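PDB 5EC6: HpuA from Kingella denitrificans ATCC 33394, which serves as a haemoglobin receptor, an outer-membrane lipoprotein that binds haemoglobin, probably so that the bacterium can draw haem iron from its host. Local coordinates for residues A[131-135]-A[136-140]; A[183-187]-A[188-192]; A[204-208]-A[209-213]. All coordinates share one frame; numbering follows the deposited sequence. Where two conformers were deposited one is given.

Following the chain from the N terminus, contact 1 (131-135 with 136-140) closes the end of the loop after strand 115-118 onto the start of strand 136-142. Contact 2 (183-187 with 188-192) closes the tight hairpin between strands 174-185 and 188-191, and contact 3 (204-208 with 209-213) lies where the chain turns a corner into strand 208-215. The three run in series, none nested in or crossing another. Strand 174-185 relates them: Val-184 CG2 of contact 2 packs on Ala-140 CB of contact 1 at 3.7 Å, and strand 208-215 pairs with strand 174-185. Contacts 2 and 3 also meet where Ser-192 OG lies 3.9 Å from Ser-210 OG.

Contact 1 (A[131-135]-A[136-140]); sequences LRLKS and MQFGA
Leu-133 folds back over the start of the strand that follows it and touches both Met-136 and Phe-138. Leu-133 CB lies 3.6 Å from Met-136 O. CG lies anti to the carbonyl carbon (chi1 -59°), beside the backbone N; from it the two methyls branch to different partners. Leu-133 CD2 reaches the thioether chain of Met-136, 4.0 Å from Met-136 CG, with SD only slightly farther from the same methyl. Leu-133 CD1 goes to the aromatic ring instead, 3.8 Å from Phe-138 CD1, with CE1 next nearest; it arrives at the ring edge, in the plane, so the face is not what it touches. The Leu-133 and Phe-138 side chains cross at about a right angle. Phe-138 CG stands between its backbone N and carbonyl carbon (chi1 73°), which sets the ring where its CD1-CE1 edge meets the Leu-133 methyl. In the strand itself, Phe-138 N donates to Gln-137 OE1 at 3.1 Å; the donor sits on a lone pair in the carbonyl plane, but the bond is bent, 136° at the hydrogen. Just upstream, Arg-132 centres an inverse gamma turn. The carboxylate of Glu-283 accepts from the backbone N of both Lys-134 and Ser-135, fixing the loop to strand 283-289. Strand 136-142 lies between strands 115-118 and 148-154, and Phe-138 packs on Ile-180 and Leu-182 of strand 174-185.

Contact 2 (A[183-187]-A[188-192]); sequences RVKND and RAVTS
Four backbone hydrogen bonds join the segments in two reciprocal pairs. The bond from Arg-183 N to Val-190 O is 2.9 Å long, and Val-190 N returns one to Arg-183 O, also at 2.9 Å. Nearer the turn, Lys-185 N donates to Arg-188 O at 2.9 Å, and its counterpart runs from Arg-188 N to Lys-185 O at 3.0 Å.

This geometry defines a beta hairpin with a two-residue loop, closed by a type I' turn from Lys-185 to Arg-188, with Asn-186 and Asp-187 at the corners. Both corner residues have positive phi, 50° and 66°, as that turn requires. Between the hydrogen-bonded pairs, Val-184 and Ala-189 form the non-hydrogen-bonded pair. Val-184 CA makes a CA-H...O contact with Arg-188 O at 3.3 Å, and Ala-189 CA makes a similar one with Arg-183 O. The two strands are well short of exactly antiparallel, their short segments running at 132° to each other.

Packing falls on two faces. On the face of Arg-183, Lys-185, Arg-188 and Val-190, Val-190 CG2 stands between its backbone N and carbonyl carbon, which brings it 3.8 Å from Arg-183 CB. Beyond this, the Arg-183 chain extends from CG to NE; its guanidinium bonds to Leu-296 O, Phe-231 O, Asp-233 O and Ser-253 OG and makes a cation-pi contact with Phe-231. Lys-185 NZ bonds to Glu-230 O, and Arg-188 NE to Ser-104 OG. On the other face, Val-184 CG1 lies 3.5 Å from Arg-188 O, and the Val-184 side chain packs against Met-142 of strand 136-142.

Contact 3 (A[204-208]-A[209-213]); sequences GQVVT and GSFLT
A classic beta bulge, with Val-207 and Thr-208 both facing Glu-195 and both bonded to it through their backbones, marks the corner at which the chain enters strand 208-215, and Val-206 reaches round that corner to touch Gly-209 and Phe-211. The turn of the chain shows in the backbone angles of Val-207, phi/psi -80/-48°, whereas Val-206 before it and Thr-208 after it are extended.

Val-206 carries the contact through one branch. Val-206 CG1 lies anti to the backbone N (chi1 177°), and from there it meets Gly-209 along the main chain, 3.7 Å from Gly-209 N and 3.8 Å from Gly-209 CA. Gly-209 has no side chain, and the methyl lies directly against its backbone. Val-206 CG1 also approaches Phe-211, 4.0 Å from Phe-211 CZ, near the ring plane and at its edge, so the far end of the ring, and not a face, receives it. Phe-211 CG is anti to its carbonyl carbon, which turns the ring back toward the corner. Between Val-206 and Phe-211 the meeting is apolar.

Neighbours place the corner in the fold. Val-206 and Phe-211 both rest on Glu-178 of strand 174-185, and Phe-211 also touches His-318. Farther along, Ser-210 and Leu-212 make backbone hydrogen bonds to Val-179 and Tyr-177. The same run of chain pairs first with strand 195-196 and then with strand 174-185, as where a bulged corner carries a strand from one sheet face to another.

Contact 1 (A[131-135]-A[136-140])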
loop_
_atom_site.group_PDB
_atom_site.type_symbol
_atom_site.label_atom_id
_atom_site.label_comp_id
_atom_site.label_asym_id
_atom_site.label_seq_id
_atom_site.Cartn_x
_atom_site.Cartn_y
_atom_site.Cartn_z
ATOM N N LEU A 131 -5.355 7.001 0.327
ATOM C CA LEU A 131 -5.418 6.259 1.569
ATOM C C LEU A 131 -6.513 5.215 1.557
ATOM O O LEU A 131 -6.528 4.360 2.421
ATOM C CB LEU A 131 -5.742 7.213 2.732
ATOM C CG LEU A 131 -4.830 8.384 3.070
ATOM C CD1 LEU A 131 -5.588 9.261 4.055
ATOM C CD2 LEU A 131 -3.518 7.871 3.665
ATOM N N ARG A 132 -7.432 5.327 0.599
ATOM C CA ARG A 132 -8.624 4.521 0.566
ATOM C C ARG A 132 -8.357 3.158 -0.061
ATOM O O ARG A 132 -9.004 2.749 -1.033
ATOM C CB ARG A 132 -9.692 5.211 -0.280
ATOM C CG ARG A 132 -10.113 6.614 0.117
ATOM C CD ARG A 132 -11.202 7.101 -0.869
ATOM N NE ARG A 132 -11.892 8.309 -0.411
ATOM C CZ ARG A 132 -12.790 8.335 0.578
ATOM N NH1 ARG A 132 -13.127 7.219 1.223
ATOM N NH2 ARG A 132 -13.359 9.487 0.933
ATOM N N LEU A 133 -7.391 2.460 0.475
ATOM C CA LEU A 133 -6.983 1.202 -0.116
ATOM C C LEU A 133 -7.977 0.191 0.374
ATOM O O LEU A 133 -8.445 0.332 1.519
ATOM C CB LEU A 133 -5.585 0.861 0.371
ATOM C CG LEU A 133 -4.543 1.900 0.020
ATOM C CD1 LEU A 133 -3.256 1.596 0.773
ATOM C CD2 LEU A 133 -4.264 1.901 -1.431
ATOM N N LYS A 134 -8.393 -0.729 -0.506
ATOM C CA LYS A 134 -9.298 -1.847 -0.161
ATOM C C LYS A 134 -8.699 -3.210 -0.373
ATOM O O LYS A 134 -9.202 -4.184 0.157
ATOM C CB LYS A 134 -10.614 -1.785 -0.975
ATOM C CG LYS A 134 -11.308 -0.450 -0.958
ATOM C CD LYS A 134 -11.971 -0.088 0.363
ATOM C CE LYS A 134 -12.778 1.210 0.159
ATOM N NZ LYS A 134 -12.534 2.292 1.167
ATOM N N SER A 135 -7.607 -3.303 -1.127
ATOM C CA SER A 135 -7.031 -4.596 -1.474
ATOM C C SER A 135 -5.526 -4.752 -1.147
ATOM O O SER A 135 -4.884 -5.716 -1.563
ATOM C CB SER A 135 -7.191 -4.889 -2.957
ATOM O OG SER A 135 -8.572 -4.938 -3.319
ATOM N N MET A 136 -5.018 -3.846 -0.345
ATOM C CA MET A 136 -3.602 -3.854 0.047
ATOM C C MET A 136 -3.430 -3.054 1.307
ATOM O O MET A 136 -4.310 -2.258 1.688
ATOM C CB MET A 136 -2.695 -3.330 -1.104
ATOM C CG MET A 136 -3.008 -1.930 -1.457
ATOM S SD MET A 136 -1.693 -1.188 -2.464
ATOM C CE MET A 136 -0.399 -1.110 -1.276
ATOM N N GLN A 137 -2.233 -3.166 1.900
ATOM C CA GLN A 137 -1.774 -2.328 2.976
ATOM C C GLN A 137 -0.309 -2.037 2.736
ATOM O O GLN A 137 0.369 -2.789 2.025
ATOM C CB GLN A 137 -1.889 -3.037 4.345
ATOM C CG GLN A 137 -3.017 -2.561 5.238
ATOM C CD GLN A 137 -2.878 -1.151 5.775
ATOM O OE1 GLN A 137 -2.072 -0.377 5.337
ATOM N NE2 GLN A 137 -3.746 -0.807 6.700
ATOM N N PHE A 138 0.162 -0.944 3.318
ATOM C CA PHE A 138 1.609 -0.679 3.358
ATOM C C PHE A 138 1.952 -0.051 4.678
ATOM O O PHE A 138 1.082 0.515 5.350
ATOM C CB PHE A 138 2.098 0.144 2.134
ATOM C CG PHE A 138 1.702 1.592 2.139
ATOM C CD1 PHE A 138 0.402 2.000 1.796
ATOM C CD2 PHE A 138 2.615 2.571 2.469
ATOM C CE1 PHE A 138 0.051 3.328 1.764
ATOM C CE2 PHE A 138 2.244 3.906 2.502
ATOM C CZ PHE A 138 0.977 4.287 2.143
ATOM N N GLY A 139 3.224 -0.159 5.041
ATOM C CA GLY A 139 3.650 0.288 6.345
ATOM C C GLY A 139 5.047 -0.139 6.640
ATOM O O GLY A 139 5.890 -0.305 5.738
ATOM N N ALA A 140 5.345 -0.231 7.948
ATOM C CA ALA A 140 6.700 -0.582 8.406
ATOM C C ALA A 140 6.615 -1.237 9.748
ATOM O O ALA A 140 5.746 -0.876 10.573
ATOM C CB ALA A 140 7.575 0.647 8.520
#

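Contact 2 (A[183-187]-A[188-192])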
loop_
_atom_site.group_PDB
_atom_site.type_symbol
_atom_site.label_atom_id
_atom_site.label_comp_id
_atom_site.label_asym_id
_atom_site.label_seq_id
_atom_site.Cartn_x
_atom_site.Cartn_y
_atom_site.Cartn_z
ATOM N N ARG A 183 8.569 6.461 5.053
ATOM C CA ARG A 183 9.864 6.096 5.560
ATOM C C ARG A 183 9.778 6.079 7.118
ATOM O O ARG A 183 8.765 6.489 7.706
ATOM C CB ARG A 183 10.944 7.097 5.103
ATOM C CG ARG A 183 11.231 7.145 3.546
ATOM C CD ARG A 183 12.256 8.211 3.247
ATOM N NE ARG A 183 13.050 8.038 2.019
ATOM C CZ ARG A 183 13.473 9.023 1.237
ATOM N NH1 ARG A 183 13.130 10.334 1.447
ATOM N NH2 ARG A 183 14.126 8.697 0.134
ATOM N N VAL A 184 10.823 5.557 7.752
ATOM C CA VAL A 184 10.960 5.639 9.217
ATOM C C VAL A 184 12.201 6.464 9.520
ATOM O O VAL A 184 13.292 6.147 9.045
ATOM C CB VAL A 184 11.034 4.256 9.868
ATOM C CG1 VAL A 184 11.231 4.467 11.382
ATOM C CG2 VAL A 184 9.787 3.464 9.611
ATOM N N LYS A 185 12.002 7.552 10.246
ATOM C CA LYS A 185 13.119 8.391 10.689
ATOM C C LYS A 185 12.997 8.589 12.184
ATOM O O LYS A 185 11.963 9.063 12.655
ATOM C CB LYS A 185 13.055 9.761 10.037
ATOM C CG LYS A 185 13.965 10.789 10.735
ATOM C CD LYS A 185 14.144 12.050 9.903
ATOM C CE LYS A 185 12.884 12.897 9.912
ATOM N NZ LYS A 185 13.095 14.021 8.979
ATOM N N ASN A 186 14.032 8.214 12.937
ATOM C CA ASN A 186 14.045 8.546 14.372
ATOM C C ASN A 186 12.779 8.166 15.079
ATOM O O ASN A 186 12.077 9.032 15.637
ATOM C CB ASN A 186 14.224 10.052 14.560
ATOM C CG ASN A 186 15.656 10.481 14.427
ATOM O OD1 ASN A 186 15.962 11.441 13.713
ATOM N ND2 ASN A 186 16.553 9.766 15.111
ATOM N N ASP A 187 12.485 6.880 15.063
ATOM C CA ASP A 187 11.345 6.316 15.775
ATOM C C ASP A 187 9.937 6.740 15.290
ATOM O O ASP A 187 8.918 6.231 15.803
ATOM C CB ASP A 187 11.501 6.521 17.315
ATOM C CG ASP A 187 12.224 5.368 17.990
ATOM O OD1 ASP A 187 12.814 4.525 17.276
ATOM O OD2 ASP A 187 12.201 5.306 19.243
ATOM N N ARG A 188 9.881 7.599 14.262
ATOM C CA ARG A 188 8.604 8.031 13.718
ATOM C C ARG A 188 8.465 7.599 12.270
ATOM O O ARG A 188 9.434 7.478 11.526
ATOM C CB ARG A 188 8.433 9.524 13.824
ATOM C CG ARG A 188 8.035 9.827 15.288
ATOM C CD ARG A 188 8.019 11.284 15.530
ATOM N NE ARG A 188 6.777 11.898 15.112
ATOM C CZ ARG A 188 5.609 11.852 15.737
ATOM N NH1 ARG A 188 5.404 11.147 16.877
ATOM N NH2 ARG A 188 4.618 12.538 15.197
ATOM N N ALA A 189 7.237 7.395 11.909
ATOM C CA ALA A 189 6.882 7.279 10.515
ATOM C C ALA A 189 6.763 8.645 9.868
ATOM O O ALA A 189 6.144 9.562 10.418
ATOM C CB ALA A 189 5.554 6.542 10.406
ATOM N N VAL A 190 7.331 8.788 8.676
ATOM C CA VAL A 190 7.282 10.036 7.967
ATOM C C VAL A 190 6.706 9.764 6.570
ATOM O O VAL A 190 6.984 8.727 5.965
ATOM C CB VAL A 190 8.650 10.736 7.898
ATOM C CG1 VAL A 190 9.046 11.202 9.302
ATOM C CG2 VAL A 190 9.763 9.874 7.340
ATOM N N THR A 191 5.881 10.681 6.125
ATOM C CA THR A 191 5.102 10.496 4.893
ATOM C C THR A 191 5.310 11.600 3.890
ATOM O O THR A 191 5.631 12.772 4.215
ATOM C CB THR A 191 3.624 10.267 5.194
ATOM O OG1 THR A 191 3.121 11.289 6.103
ATOM C CG2 THR A 191 3.408 8.897 5.785
ATOM N N SER A 192 5.131 11.242 2.617
ATOM C CA SER A 192 5.228 12.183 1.519
ATOM C C SER A 192 4.103 13.223 1.557
ATOM O O SER A 192 3.044 12.995 2.128
ATOM C CB SER A 192 5.203 11.420 0.186
ATOM O OG SER A 192 4.038 10.648 0.079
#

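Contact 3 (A[204-208]-A[209-213])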
loop_
_atom_site.group_PDB
_atom_site.type_symbol
_atom_site.label_atom_id
_atom_site.label_comp_id
_atom_site.label_asym_id
_atom_site.label_seq_id
_atom_site.Cartn_x
_atom_site.Cartn_y
_atom_site.Cartn_z
ATOM N N GLY A 204 -11.839 16.794 -7.302
ATOM C CA GLY A 204 -10.617 16.057 -6.967
ATOM C C GLY A 204 -9.338 16.880 -7.105
ATOM O O GLY A 204 -8.336 16.406 -7.702
ATOM N N GLN A 205 -9.380 18.095 -6.537
ATOM C CA GLN A 205 -8.240 19.020 -6.487
ATOM C C GLN A 205 -7.159 18.589 -5.474
ATOM O O GLN A 205 -7.436 18.385 -4.301
ATOM C CB GLN A 205 -8.664 20.455 -6.147
ATOM C CG GLN A 205 -7.448 21.365 -6.014
ATOM C CD GLN A 205 -7.738 22.837 -5.752
ATOM O OE1 GLN A 205 -8.862 23.221 -5.395
ATOM N NE2 GLN A 205 -6.705 23.677 -5.933
ATOM N N VAL A 206 -5.913 18.565 -5.933
ATOM C CA VAL A 206 -4.785 18.195 -5.086
ATOM C C VAL A 206 -3.776 19.340 -5.073
ATOM O O VAL A 206 -3.267 19.762 -6.104
ATOM C CB VAL A 206 -4.129 16.882 -5.652
ATOM C CG1 VAL A 206 -2.893 16.493 -4.857
ATOM C CG2 VAL A 206 -5.124 15.727 -5.685
ATOM N N VAL A 207 -3.478 19.847 -3.892
ATOM C CA VAL A 207 -2.576 20.953 -3.716
ATOM C C VAL A 207 -1.130 20.435 -3.797
ATOM O O VAL A 207 -0.275 20.998 -4.494
ATOM C CB VAL A 207 -2.823 21.619 -2.347
ATOM C CG1 VAL A 207 -1.743 22.655 -2.057
ATOM C CG2 VAL A 207 -4.236 22.193 -2.300
ATOM N N THR A 208 -0.877 19.349 -3.066
ATOM C CA THR A 208 0.377 18.599 -3.177
ATOM C C THR A 208 0.065 17.110 -3.095
ATOM O O THR A 208 -0.784 16.703 -2.325
ATOM C CB THR A 208 1.346 18.905 -2.025
ATOM O OG1 THR A 208 1.172 20.264 -1.580
ATOM C CG2 THR A 208 2.779 18.659 -2.484
ATOM N N GLY A 209 0.712 16.316 -3.931
ATOM C CA GLY A 209 0.468 14.871 -3.912
ATOM C C GLY A 209 1.564 14.188 -4.738
ATOM O O GLY A 209 2.438 14.847 -5.336
ATOM N N SER A 210 1.520 12.864 -4.750
ATOM C CA SER A 210 2.492 12.057 -5.475
ATOM C C SER A 210 1.751 11.146 -6.421
ATOM O O SER A 210 0.728 10.543 -6.052
ATOM C CB SER A 210 3.270 11.196 -4.521
ATOM O OG SER A 210 4.031 11.952 -3.545
ATOM N N PHE A 211 2.261 11.075 -7.646
ATOM C CA PHE A 211 1.602 10.303 -8.695
ATOM C C PHE A 211 2.611 9.407 -9.428
ATOM O O PHE A 211 3.736 9.810 -9.716
ATOM C CB PHE A 211 0.920 11.236 -9.703
ATOM C CG PHE A 211 -0.053 12.193 -9.014
ATOM C CD1 PHE A 211 -1.293 11.760 -8.684
ATOM C CD2 PHE A 211 0.366 13.440 -8.602
ATOM C CE1 PHE A 211 -2.194 12.581 -8.025
ATOM C CE2 PHE A 211 -0.506 14.274 -7.922
ATOM C CZ PHE A 211 -1.785 13.835 -7.647
ATOM N N LEU A 212 2.163 8.181 -9.661
ATOM C CA LEU A 212 2.918 7.231 -10.484
ATOM C C LEU A 212 2.041 6.830 -11.666
ATOM O O LEU A 212 0.858 6.530 -11.502
ATOM C CB LEU A 212 3.289 5.978 -9.686
ATOM C CG LEU A 212 4.071 6.191 -8.392
ATOM C CD1 LEU A 212 4.268 4.870 -7.673
ATOM C CD2 LEU A 212 5.365 6.931 -8.610
ATOM N N THR A 213 2.636 6.803 -12.860
ATOM C CA THR A 213 1.943 6.372 -14.057
ATOM C C THR A 213 2.621 5.156 -14.668
ATOM O O THR A 213 3.867 5.103 -14.824
ATOM C CB THR A 213 1.838 7.533 -15.047
ATOM O OG1 THR A 213 0.887 8.452 -14.531
ATOM C CG2 THR A 213 1.404 7.121 -16.421
#